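Local coordinates for protein alpha-amylase (Eisenia fetida, PDB 6M4K) that probably hydrolyses internal alpha-1,4-glucosidic linkages of starch-like polysaccharides, acting as a calcium- and chloride-dependent glycoside hydrolase of family 13, at residues C34-L37 with N41-G44; N86-C91 with V96-D101; V375-G380 with E385-E390. All coordinates share one frame; numbering follows the deposited sequence.

Contact 1 of 3, residues C34-L37 with N41-G44; sequences CQWL and NYCG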
ATOM      1  N   CYS A  34      13.703   9.066   4.300  1.00 15.23           N
ATOM      2  CA  CYS A  34      14.428   7.814   4.112  1.00 14.06           C
ATOM      3  C   CYS A  34      15.387   7.522   5.259  1.00 14.03           C
ATOM      4  O   CYS A  34      15.595   6.354   5.588  1.00 14.57           O
ATOM      5  CB  CYS A  34      15.109   7.779   2.739  1.00 17.20           C
ATOM      6  SG  CYS A  34      13.900   7.380   1.451  1.00 16.10           S
ATOM      7  N   GLN A  35      15.940   8.552   5.907  1.00 15.20           N
ATOM      8  CA  GLN A  35      16.793   8.308   7.068  1.00 15.75           C
ATOM      9  C   GLN A  35      15.991   7.689   8.205  1.00 14.09           C
ATOM     10  O   GLN A  35      16.417   6.706   8.823  1.00 16.03           O
ATOM     11  CB  GLN A  35      17.467   9.600   7.532  1.00 18.28           C
ATOM     12  CG  GLN A  35      18.453   9.378   8.672  1.00 22.07           C
ATOM     13  CD  GLN A  35      19.617   8.495   8.261  1.00 23.42           C
ATOM     14  OE1 GLN A  35      20.515   8.935   7.543  1.00 25.81           O
ATOM     15  NE2 GLN A  35      19.601   7.242   8.701  1.00 22.51           N
ATOM     16  N   TRP A  36      14.827   8.276   8.511  1.00 15.01           N
ATOM     17  CA  TRP A  36      13.959   7.730   9.548  1.00 15.18           C
ATOM     18  C   TRP A  36      13.524   6.311   9.201  1.00 13.54           C
ATOM     19  O   TRP A  36      13.546   5.412  10.053  1.00 15.11           O
ATOM     20  CB  TRP A  36      12.740   8.652   9.738  1.00 14.94           C
ATOM     21  CG  TRP A  36      11.935   8.301  10.961  1.00 17.14           C
ATOM     22  CD1 TRP A  36      12.019   8.889  12.200  1.00 17.63           C
ATOM     23  CD2 TRP A  36      10.957   7.258  11.080  1.00 15.06           C
ATOM     24  NE1 TRP A  36      11.146   8.280  13.068  1.00 18.21           N
ATOM     25  CE2 TRP A  36      10.483   7.273  12.411  1.00 15.20           C
ATOM     26  CE3 TRP A  36      10.425   6.320  10.186  1.00 14.88           C
ATOM     27  CZ2 TRP A  36       9.515   6.372  12.877  1.00 15.94           C
ATOM     28  CZ3 TRP A  36       9.467   5.427  10.642  1.00 15.58           C
ATOM     29  CH2 TRP A  36       9.023   5.456  11.981  1.00 16.87           C
ATOM     30  N   LEU A  37      13.132   6.098   7.946  1.00 14.01           N
ATOM     31  CA  LEU A  37      12.702   4.778   7.507  1.00 13.53           C
ATOM     32  C   LEU A  37      13.818   3.751   7.633  1.00 13.16           C
ATOM     33  O   LEU A  37      13.578   2.629   8.082  1.00 13.72           O
ATOM     34  CB  LEU A  37      12.204   4.848   6.071  1.00 14.28           C
ATOM     35  CG  LEU A  37      10.894   5.617   5.914  1.00 15.02           C
ATOM     36  CD1 LEU A  37      10.683   6.010   4.458  1.00 16.32           C
ATOM     37  CD2 LEU A  37       9.721   4.788   6.408  1.00 15.68           C
ATOM     38  N   ASN A  41      14.061   0.356   9.883  1.00 13.55           N
ATOM     39  CA  ASN A  41      14.134  -0.900   9.144  1.00 13.54           C
ATOM     40  C   ASN A  41      12.882  -1.183   8.317  1.00 14.00           C
ATOM     41  O   ASN A  41      12.416  -2.320   8.218  1.00 13.01           O
ATOM     42  CB  ASN A  41      14.571  -2.056  10.035  1.00 14.21           C
ATOM     43  CG  ASN A  41      16.022  -1.930  10.405  1.00 16.02           C
ATOM     44  OD1 ASN A  41      16.876  -1.892   9.526  1.00 16.88           O
ATOM     45  ND2 ASN A  41      16.308  -1.775  11.682  1.00 16.98           N
ATOM     46  N   TYR A  42      12.365  -0.133   7.687  1.00 13.39           N
ATOM     47  CA  TYR A  42      11.456  -0.287   6.565  1.00 13.38           C
ATOM     48  C   TYR A  42      12.276  -0.472   5.290  1.00 12.74           C
ATOM     49  O   TYR A  42      13.392   0.037   5.174  1.00 14.31           O
ATOM     50  CB  TYR A  42      10.609   0.974   6.418  1.00 12.42           C
ATOM     51  CG  TYR A  42       9.509   1.151   7.446  1.00 12.51           C
ATOM     52  CD1 TYR A  42       8.243   0.635   7.217  1.00 13.48           C
ATOM     53  CD2 TYR A  42       9.723   1.860   8.623  1.00 14.33           C
ATOM     54  CE1 TYR A  42       7.200   0.832   8.117  1.00 13.95           C
ATOM     55  CE2 TYR A  42       8.681   2.058   9.542  1.00 14.46           C
ATOM     56  CZ  TYR A  42       7.434   1.533   9.273  1.00 14.62           C
ATOM     57  OH  TYR A  42       6.376   1.715  10.147  1.00 15.43           O
ATOM     58  N   CYS A  43      11.711  -1.198   4.323  1.00 13.17           N
ATOM     59  CA  CYS A  43      12.461  -1.514   3.106  1.00 13.68           C
ATOM     60  C   CYS A  43      12.321  -0.490   1.990  1.00 13.31           C
ATOM     61  O   CYS A  43      13.241  -0.370   1.165  1.00 15.30           O
ATOM     62  CB  CYS A  43      12.007  -2.863   2.550  1.00 12.40           C
ATOM     63  SG  CYS A  43      12.692  -3.302   0.892  1.00 16.15           S
ATOM     64  N   GLY A  44      11.199   0.214   1.896  1.00 13.97           N
ATOM     65  CA  GLY A  44      10.998   1.042   0.722  1.00 14.02           C
ATOM     66  C   GLY A  44       9.710   1.833   0.802  1.00 13.03           C
ATOM     67  O   GLY A  44       8.912   1.687   1.735  1.00 13.27           O
TER
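Leu37 and Tyr42 meet through backbone and side chain at once, in a Schellman motif that ends helix 27-39 and turns the chain toward strand 44-47 of the TIM barrel. Tyr42 N gives a hydrogen bond to Leu37 O at 3.0 Å, with an N-H...O angle of 160° and the donor tilted out of the carbonyl plane. The companion bond runs from Asn41 N to Ala38 O. Beside this backbone link, the CD2 methyl of Leu37 lies 3.7 Å from CD2 of Tyr42, and Leu37 O comes to the ring edge in the plane of the ring. Trp36 adds its six-membered ring: CZ3 at the indole rim is 3.6 Å from Tyr42 CE2. Leucine and tryptophan suit these places because one branch and one broad rim line the same side of the phenol. Tyr42 CG stands beside its own N and anti to the carbonyl carbon (chi1 -74°), which sets the ring against Leu37 CD2 and Trp36 CZ3. Without the ring, as with an alanine here, a gap would probably open beside Leu37 CD2 and Trp36 CZ3, and His386 O would lose its weak hydrogen bond from the phenol. Asn41 takes the left-handed backbone conformation of the C-prime position, phi 60°, which asparagine tolerates better than most residues with a side chain. Its OD1 accepts from Arg16 NE, and its own carbonyl from Asn399 ND2, so both oxygens of Asn41 are satisfied by side chains outside the turn. Further out, Tyr392 and Val395 of helix 389-401 touch the Tyr42 ring, while the Trp36 indole has a cation-pi contact with Arg387 and stacks on His40, whose ND1 is hydrogen-bonded to Trp36 O.

Contact 2 of 3, residues N86-C91 with V96-D101; sequences NMVTTC and VYIYVD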
ATOM      1  N   ASN A  86      17.239  13.331  -6.891  1.00 14.82           N
ATOM      2  CA  ASN A  86      17.896  13.473  -5.594  1.00 16.20           C
ATOM      3  C   ASN A  86      17.305  12.505  -4.577  1.00 15.10           C
ATOM      4  O   ASN A  86      18.041  11.877  -3.806  1.00 16.36           O
ATOM      5  CB  ASN A  86      17.732  14.897  -5.064  1.00 17.17           C
ATOM      6  CG  ASN A  86      18.642  15.908  -5.744  1.00 18.64           C
ATOM      7  OD1 ASN A  86      18.379  17.109  -5.681  1.00 22.32           O
ATOM      8  ND2 ASN A  86      19.704  15.443  -6.376  1.00 21.19           N
ATOM      9  N   MET A  87      15.971  12.400  -4.549  1.00 15.55           N
ATOM     10  CA  MET A  87      15.286  11.488  -3.638  1.00 14.59           C
ATOM     11  C   MET A  87      15.713  10.045  -3.872  1.00 13.74           C
ATOM     12  O   MET A  87      16.069   9.334  -2.930  1.00 14.82           O
ATOM     13  CB  MET A  87      13.773  11.644  -3.814  1.00 15.30           C
ATOM     14  CG  MET A  87      12.939  10.654  -3.030  1.00 13.98           C
ATOM     15  SD  MET A  87      11.220  10.647  -3.560  1.00 14.67           S
ATOM     16  CE  MET A  87      11.373   9.959  -5.214  1.00 16.47           C
ATOM     17  N   VAL A  88      15.659   9.594  -5.127  1.00 14.61           N
ATOM     18  CA  VAL A  88      16.013   8.208  -5.436  1.00 13.49           C
ATOM     19  C   VAL A  88      17.453   7.913  -5.028  1.00 14.47           C
ATOM     20  O   VAL A  88      17.747   6.884  -4.407  1.00 14.82           O
ATOM     21  CB  VAL A  88      15.760   7.904  -6.925  1.00 14.63           C
ATOM     22  CG1 VAL A  88      16.298   6.523  -7.285  1.00 16.32           C
ATOM     23  CG2 VAL A  88      14.273   7.982  -7.256  1.00 16.14           C
ATOM     24  N   THR A  89      18.371   8.813  -5.377  1.00 16.05           N
ATOM     25  CA  THR A  89      19.783   8.600  -5.052  1.00 16.07           C
ATOM     26  C   THR A  89      20.000   8.515  -3.541  1.00 16.27           C
ATOM     27  O   THR A  89      20.647   7.587  -3.045  1.00 16.44           O
ATOM     28  CB  THR A  89      20.625   9.717  -5.668  1.00 18.31           C
ATOM     29  OG1 THR A  89      20.498   9.672  -7.094  1.00 20.59           O
ATOM     30  CG2 THR A  89      22.086   9.554  -5.275  1.00 20.25           C
ATOM     31  N   THR A  90      19.445   9.470  -2.788  1.00 16.14           N
ATOM     32  CA  THR A  90      19.645   9.505  -1.342  1.00 16.80           C
ATOM     33  C   THR A  90      19.019   8.287  -0.680  1.00 15.03           C
ATOM     34  O   THR A  90      19.618   7.654   0.200  1.00 16.64           O
ATOM     35  CB  THR A  90      19.002  10.777  -0.788  1.00 17.79           C
ATOM     36  OG1 THR A  90      19.684  11.926  -1.301  1.00 21.69           O
ATOM     37  CG2 THR A  90      19.047  10.786   0.738  1.00 19.56           C
ATOM     38  N   CYS A  91      17.794   7.960  -1.083  1.00 14.80           N
ATOM     39  CA  CYS A  91      17.088   6.839  -0.479  1.00 14.16           C
ATOM     40  C   CYS A  91      17.806   5.530  -0.784  1.00 13.85           C
ATOM     41  O   CYS A  91      18.065   4.723   0.114  1.00 15.05           O
ATOM     42  CB  CYS A  91      15.633   6.823  -0.960  1.00 14.40           C
ATOM     43  SG  CYS A  91      14.641   8.170  -0.275  1.00 15.18           S
ATOM     44  N   VAL A  96      16.805   2.263   1.283  1.00 14.85           N
ATOM     45  CA  VAL A  96      15.348   2.379   1.306  1.00 14.48           C
ATOM     46  C   VAL A  96      14.935   2.671  -0.130  1.00 13.80           C
ATOM     47  O   VAL A  96      15.293   3.718  -0.682  1.00 14.97           O
ATOM     48  CB  VAL A  96      14.880   3.484   2.260  1.00 15.09           C
ATOM     49  CG1 VAL A  96      13.365   3.608   2.212  1.00 15.02           C
ATOM     50  CG2 VAL A  96      15.340   3.182   3.682  1.00 16.29           C
ATOM     51  N   TYR A  97      14.221   1.742  -0.752  1.00 12.62           N
ATOM     52  CA  TYR A  97      14.021   1.789  -2.195  1.00 13.83           C
ATOM     53  C   TYR A  97      12.704   2.461  -2.581  1.00 13.99           C
ATOM     54  O   TYR A  97      11.837   2.719  -1.741  1.00 14.57           O
ATOM     55  CB  TYR A  97      14.189   0.387  -2.787  1.00 14.18           C
ATOM     56  CG  TYR A  97      15.560  -0.150  -2.428  1.00 14.05           C
ATOM     57  CD1 TYR A  97      16.707   0.582  -2.726  1.00 15.22           C
ATOM     58  CD2 TYR A  97      15.707  -1.330  -1.719  1.00 16.18           C
ATOM     59  CE1 TYR A  97      17.965   0.134  -2.369  1.00 16.37           C
ATOM     60  CE2 TYR A  97      16.977  -1.797  -1.364  1.00 17.18           C
ATOM     61  CZ  TYR A  97      18.087  -1.052  -1.698  1.00 16.60           C
ATOM     62  OH  TYR A  97      19.334  -1.515  -1.332  1.00 19.40           O
ATOM     63  N   ILE A  98      12.567   2.755  -3.874  1.00 13.83           N
ATOM     64  CA  ILE A  98      11.489   3.589  -4.402  1.00 13.21           C
ATOM     65  C   ILE A  98      10.679   2.782  -5.406  1.00 12.83           C
ATOM     66  O   ILE A  98      11.229   2.277  -6.397  1.00 13.88           O
ATOM     67  CB  ILE A  98      12.039   4.867  -5.059  1.00 14.86           C
ATOM     68  CG1 ILE A  98      12.832   5.702  -4.053  1.00 15.10           C
ATOM     69  CG2 ILE A  98      10.904   5.691  -5.682  1.00 14.40           C
ATOM     70  CD1 ILE A  98      12.010   6.248  -2.880  1.00 15.28           C
ATOM     71  N   TYR A  99       9.369   2.701  -5.178  1.00 13.36           N
ATOM     72  CA  TYR A  99       8.433   2.085  -6.110  1.00 12.95           C
ATOM     73  C   TYR A  99       7.517   3.169  -6.652  1.00 13.62           C
ATOM     74  O   TYR A  99       6.858   3.877  -5.877  1.00 13.97           O
ATOM     75  CB  TYR A  99       7.630   0.983  -5.418  1.00 13.00           C
ATOM     76  CG  TYR A  99       8.537   0.064  -4.646  1.00 13.33           C
ATOM     77  CD1 TYR A  99       9.410  -0.793  -5.302  1.00 14.85           C
ATOM     78  CD2 TYR A  99       8.603   0.126  -3.262  1.00 16.72           C
ATOM     79  CE1 TYR A  99      10.282  -1.610  -4.592  1.00 15.25           C
ATOM     80  CE2 TYR A  99       9.473  -0.681  -2.543  1.00 19.71           C
ATOM     81  CZ  TYR A  99      10.307  -1.544  -3.218  1.00 18.38           C
ATOM     82  OH  TYR A  99      11.172  -2.344  -2.501  1.00 21.59           O
ATOM     83  N   VAL A 100       7.484   3.309  -7.957  1.00 12.88           N
ATOM     84  CA  VAL A 100       6.719   4.360  -8.606  1.00 12.72           C
ATOM     85  C   VAL A 100       5.300   3.880  -8.876  1.00 12.64           C
ATOM     86  O   VAL A 100       5.091   2.796  -9.417  1.00 12.90           O
ATOM     87  CB  VAL A 100       7.420   4.799  -9.899  1.00 13.93           C
ATOM     88  CG1 VAL A 100       6.455   5.526 -10.830  1.00 14.64           C
ATOM     89  CG2 VAL A 100       8.617   5.682  -9.559  1.00 15.68           C
ATOM     90  N   ASP A 101       4.320   4.712  -8.526  1.00 12.54           N
ATOM     91  CA  ASP A 101       2.927   4.505  -8.914  1.00 12.67           C
ATOM     92  C   ASP A 101       2.816   4.822 -10.406  1.00 12.48           C
ATOM     93  O   ASP A 101       2.832   5.988 -10.822  1.00 13.03           O
ATOM     94  CB  ASP A 101       2.064   5.427  -8.057  1.00 13.31           C
ATOM     95  CG  ASP A 101       0.595   5.080  -8.063  1.00 14.17           C
ATOM     96  OD1 ASP A 101       0.096   4.503  -9.038  1.00 14.48           O
ATOM     97  OD2 ASP A 101      -0.083   5.447  -7.065  1.00 15.14           O
TER
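Ile98 reaches from the start of strand 97-101 into the side of helix 86-91 and is overlapped by three helix residues. Its CD1 lies 4.1 Å from Cys91 CB, its CG1 is 4.2 Å from Val88 CG2, and its CG2 meets the terminal CE methyl of Met87 at 4.3 Å. With CG1 anti to the carbonyl carbon (chi1 -60°), the two branches separate, one toward the valine and cysteine and the other toward the methionine; a beta-branched isoleucine can thus serve two turns of the helix while suiting an extended backbone. Val88 offers a compact methyl, whereas Met87 needs its long thioether to span the distance. At the loop end the contact turns polar: Val96 N donates to Cys91 O at 3.0 Å, nearly straight at 169°, but from above the carbonyl plane, well off the lone-pair directions. This bond closes the short link between the last turns of helix 81-93 and the start of the strand. The segment axes approach to 8.0 Å and run at 141°, nearer antiparallel than parallel, as expected where a helix on the outside of a TIM barrel leads back into a barrel strand. Strand 44-47 lies alongside, with Val47 touching Ile98 and Val45 touching Val96. Helix 27-39 packs on both segments, Trp27 and Ile30 on Met87 and Ala38 on Val96.

Contact 3 of 3, residues V375-G380 with E385-E390; sequences VECFNG and EHRWRE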
ATOM      1  N   VAL A 375       5.975  18.227   5.140  1.00 15.82           N
ATOM      2  CA  VAL A 375       5.378  17.342   6.129  1.00 16.33           C
ATOM      3  C   VAL A 375       5.822  17.733   7.531  1.00 17.54           C
ATOM      4  O   VAL A 375       7.008  17.980   7.785  1.00 19.26           O
ATOM      5  CB  VAL A 375       5.773  15.883   5.844  1.00 16.24           C
ATOM      6  CG1 VAL A 375       5.319  14.983   6.979  1.00 17.25           C
ATOM      7  CG2 VAL A 375       5.186  15.427   4.527  1.00 16.89           C
ATOM      8  N   GLU A 376       4.868  17.758   8.453  1.00 17.41           N
ATOM      9  CA  GLU A 376       5.150  17.789   9.884  0.50 17.41           C
ATOM     10  C   GLU A 376       4.247  16.746  10.523  1.00 16.86           C
ATOM     11  O   GLU A 376       3.032  16.937  10.610  1.00 18.52           O
ATOM     12  CB  GLU A 376       4.899  19.169  10.494  0.50 21.97           C
ATOM     13  CG  GLU A 376       5.251  19.211  11.974  0.50 26.32           C
ATOM     14  CD  GLU A 376       4.930  20.538  12.628  0.50 30.28           C
ATOM     15  OE1 GLU A 376       4.850  21.555  11.911  0.50 31.93           O
ATOM     16  OE2 GLU A 376       4.754  20.560  13.865  0.50 34.09           O
ATOM     17  N   CYS A 377       4.830  15.637  10.946  1.00 18.08           N
ATOM     18  CA  CYS A 377       4.006  14.532  11.409  1.00 19.77           C
ATOM     19  C   CYS A 377       3.234  14.900  12.668  1.00 20.36           C
ATOM     20  O   CYS A 377       3.742  15.602  13.549  1.00 20.69           O
ATOM     21  CB  CYS A 377       4.870  13.302  11.665  1.00 18.06           C
ATOM     22  SG  CYS A 377       5.420  12.502  10.134  1.00 20.76           S
ATOM     23  N   PHE A 378       1.989  14.436  12.732  1.00 18.40           N
ATOM     24  CA  PHE A 378       1.141  14.518  13.917  1.00 18.30           C
ATOM     25  C   PHE A 378       0.613  15.924  14.177  1.00 21.22           C
ATOM     26  O   PHE A 378       0.174  16.214  15.293  1.00 23.26           O
ATOM     27  CB  PHE A 378       1.823  13.974  15.183  1.00 17.30           C
ATOM     28  CG  PHE A 378       2.599  12.698  14.968  1.00 19.46           C
ATOM     29  CD1 PHE A 378       2.110  11.683  14.158  1.00 18.82           C
ATOM     30  CD2 PHE A 378       3.826  12.521  15.583  1.00 24.31           C
ATOM     31  CE1 PHE A 378       2.830  10.509  13.976  1.00 20.44           C
ATOM     32  CE2 PHE A 378       4.549  11.352  15.400  1.00 27.60           C
ATOM     33  CZ  PHE A 378       4.043  10.349  14.593  1.00 23.14           C
ATOM     34  N   ASN A 379       0.633  16.803  13.177  1.00 18.51           N
ATOM     35  CA  ASN A 379       0.177  18.178  13.344  1.00 19.89           C
ATOM     36  C   ASN A 379      -1.304  18.351  13.025  1.00 20.96           C
ATOM     37  O   ASN A 379      -1.766  19.490  12.871  1.00 23.42           O
ATOM     38  CB  ASN A 379       1.028  19.123  12.496  1.00 21.38           C
ATOM     39  CG  ASN A 379       0.757  18.979  11.014  1.00 21.55           C
ATOM     40  OD1 ASN A 379       0.158  17.995  10.576  1.00 18.43           O
ATOM     41  ND2 ASN A 379       1.205  19.956  10.227  1.00 21.33           N
ATOM     42  N   GLY A 380      -2.060  17.259  12.948  1.00 20.07           N
ATOM     43  CA  GLY A 380      -3.444  17.312  12.534  1.00 22.18           C
ATOM     44  C   GLY A 380      -3.652  17.322  11.041  1.00 20.01           C
ATOM     45  O   GLY A 380      -4.801  17.237  10.587  1.00 23.88           O
ATOM     46  N   GLU A 385       1.084   7.411   9.789  1.00 14.13           N
ATOM     47  CA  GLU A 385       0.854   6.115  10.432  1.00 13.62           C
ATOM     48  C   GLU A 385       2.140   5.314  10.596  1.00 12.80           C
ATOM     49  O   GLU A 385       2.302   4.576  11.570  1.00 13.54           O
ATOM     50  CB  GLU A 385      -0.137   5.279   9.608  1.00 15.44           C
ATOM     51  CG  GLU A 385      -1.571   5.798   9.570  1.00 16.25           C
ATOM     52  CD  GLU A 385      -1.857   6.674   8.368  1.00 14.27           C
ATOM     53  OE1 GLU A 385      -1.043   7.567   8.052  1.00 14.11           O
ATOM     54  OE2 GLU A 385      -2.906   6.462   7.734  1.00 15.27           O
ATOM     55  N   HIS A 386       3.044   5.399   9.620  1.00 13.67           N
ATOM     56  CA  HIS A 386       4.269   4.609   9.680  1.00 13.21           C
ATOM     57  C   HIS A 386       5.172   5.037  10.827  1.00 14.07           C
ATOM     58  O   HIS A 386       6.044   4.262  11.235  1.00 14.43           O
ATOM     59  CB  HIS A 386       5.016   4.713   8.349  1.00 14.78           C
ATOM     60  CG  HIS A 386       5.551   6.075   8.072  1.00 13.48           C
ATOM     61  ND1 HIS A 386       4.748   7.136   7.708  1.00 14.94           N
ATOM     62  CD2 HIS A 386       6.814   6.558   8.138  1.00 15.22           C
ATOM     63  CE1 HIS A 386       5.499   8.211   7.551  1.00 15.50           C
ATOM     64  NE2 HIS A 386       6.755   7.888   7.808  1.00 16.15           N
ATOM     65  N   ARG A 387       4.972   6.251  11.353  1.00 14.64           N
ATOM     66  CA  ARG A 387       5.681   6.745  12.527  1.00 15.02           C
ATOM     67  C   ARG A 387       4.940   6.511  13.840  1.00 15.97           C
ATOM     68  O   ARG A 387       5.446   6.916  14.894  1.00 16.39           O
ATOM     69  CB  ARG A 387       5.991   8.239  12.383  1.00 14.99           C
ATOM     70  CG  ARG A 387       7.043   8.607  11.348  1.00 16.00           C
ATOM     71  CD  ARG A 387       7.759   9.870  11.798  1.00 16.09           C
ATOM     72  NE  ARG A 387       8.728  10.380  10.840  1.00 17.48           N
ATOM     73  CZ  ARG A 387       9.685  11.241  11.172  1.00 22.39           C
ATOM     74  NH1 ARG A 387       9.787  11.652  12.432  1.00 23.36           N
ATOM     75  NH2 ARG A 387      10.544  11.680  10.262  1.00 20.77           N
ATOM     76  N   TRP A 388       3.760   5.896  13.825  1.00 15.27           N
ATOM     77  CA  TRP A 388       3.108   5.543  15.081  1.00 15.68           C
ATOM     78  C   TRP A 388       3.890   4.422  15.747  1.00 16.26           C
ATOM     79  O   TRP A 388       4.276   3.451  15.091  1.00 15.02           O
ATOM     80  CB  TRP A 388       1.686   5.051  14.827  1.00 16.93           C
ATOM     81  CG  TRP A 388       0.718   6.061  14.264  1.00 15.62           C
ATOM     82  CD1 TRP A 388       0.981   7.335  13.857  1.00 17.57           C
ATOM     83  CD2 TRP A 388      -0.680   5.850  14.045  1.00 15.57           C
ATOM     84  NE1 TRP A 388      -0.178   7.938  13.398  1.00 18.38           N
ATOM     85  CE2 TRP A 388      -1.209   7.040  13.507  1.00 17.58           C
ATOM     86  CE3 TRP A 388      -1.536   4.765  14.260  1.00 17.22           C
ATOM     87  CZ2 TRP A 388      -2.558   7.176  13.191  1.00 18.72           C
ATOM     88  CZ3 TRP A 388      -2.873   4.900  13.937  1.00 17.80           C
ATOM     89  CH2 TRP A 388      -3.370   6.097  13.407  1.00 17.21           C
ATOM     90  N   ARG A 389       4.096   4.534  17.063  1.00 15.83           N
ATOM     91  CA  ARG A 389       4.872   3.520  17.771  1.00 17.76           C
ATOM     92  C   ARG A 389       4.269   2.132  17.592  1.00 16.93           C
ATOM     93  O   ARG A 389       4.998   1.142  17.442  1.00 16.99           O
ATOM     94  CB  ARG A 389       4.985   3.864  19.263  1.00 18.73           C
ATOM     95  CG  ARG A 389       5.822   2.863  20.076  1.00 19.54           C
ATOM     96  CD  ARG A 389       5.704   3.128  21.582  1.00 21.84           C
ATOM     97  NE  ARG A 389       4.336   2.845  21.992  1.00 21.18           N
ATOM     98  CZ  ARG A 389       3.404   3.759  22.220  1.00 24.34           C
ATOM     99  NH1 ARG A 389       3.684   5.058  22.145  1.00 25.41           N
ATOM    100  NH2 ARG A 389       2.176   3.354  22.529  1.00 22.69           N
ATOM    101  N   GLU A 390       2.936   2.029  17.634  1.00 15.68           N
ATOM    102  CA  GLU A 390       2.298   0.729  17.483  1.00 18.22           C
ATOM    103  C   GLU A 390       2.625   0.113  16.131  1.00 17.80           C
ATOM    104  O   GLU A 390       2.752  -1.114  16.020  1.00 19.33           O
ATOM    105  CB  GLU A 390       0.787   0.861  17.674  1.00 19.47           C
ATOM    106  CG  GLU A 390       0.365   1.410  19.052  1.00 19.56           C
ATOM    107  CD  GLU A 390       0.224   2.930  19.109  1.00 24.04           C
ATOM    108  OE1 GLU A 390       0.811   3.658  18.278  1.00 21.07           O
ATOM    109  OE2 GLU A 390      -0.507   3.413  20.005  1.00 23.27           O
TER
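Arg387 CB meets Phe378 CZ at 3.6 Å, and the arginine then runs past the cysteine next to that ring. CG, beside the backbone N (chi1 -70°), lies over one face of the neighbouring His386 ring, 3.5 Å above its plane and offset toward the rim. CD comes 3.9 Å from Cys377 SG. The chain is extended from CG to NE, and NE passes the same sulfur before forming a salt bridge with Glu33 OE2. Arginine suits the place because its methylene part can cover apolar groups while its charge is met further on. Phe378 also touches Trp388, CE1 to CD1 at 3.7 Å, the two aromatics meeting rim to rim with planes at 47°. Phe378 is the third residue of a type II beta turn from Glu376 to Asn379, and its positive phi of 74° is what that position requires, a place more often taken by glycine or asparagine. The Cys377-Cys384 disulfide ties this surface loop to the approach to helix 389-401, where Trp388 is the N-cap residue and packs on helix 322-334, while His386 rests on strand 19-22.

The three contacts follow one another along the chain, all in the catalytic TIM-barrel region of family 13. Contacts 1 and 2, with centres about 11 Å apart, belong to successive helix-to-strand passages: helices 27-39 and 81-93 lead into the neighbouring barrel strands 44-47 and 97-102. The Cys34-Cys91 disulfide and a probable hydrogen bond between Cys43 O and Tyr97 N join them. Contact 3, much later, has its centre about 14 Å from that of contact 1, yet the two touch, bringing the entry to helix 389-401 against the end of helix 27-39. Contacts 2 and 3 do not touch, nearest atoms about 9 Å apart; contact 1, which touches both, lies between them, away from the calcium site.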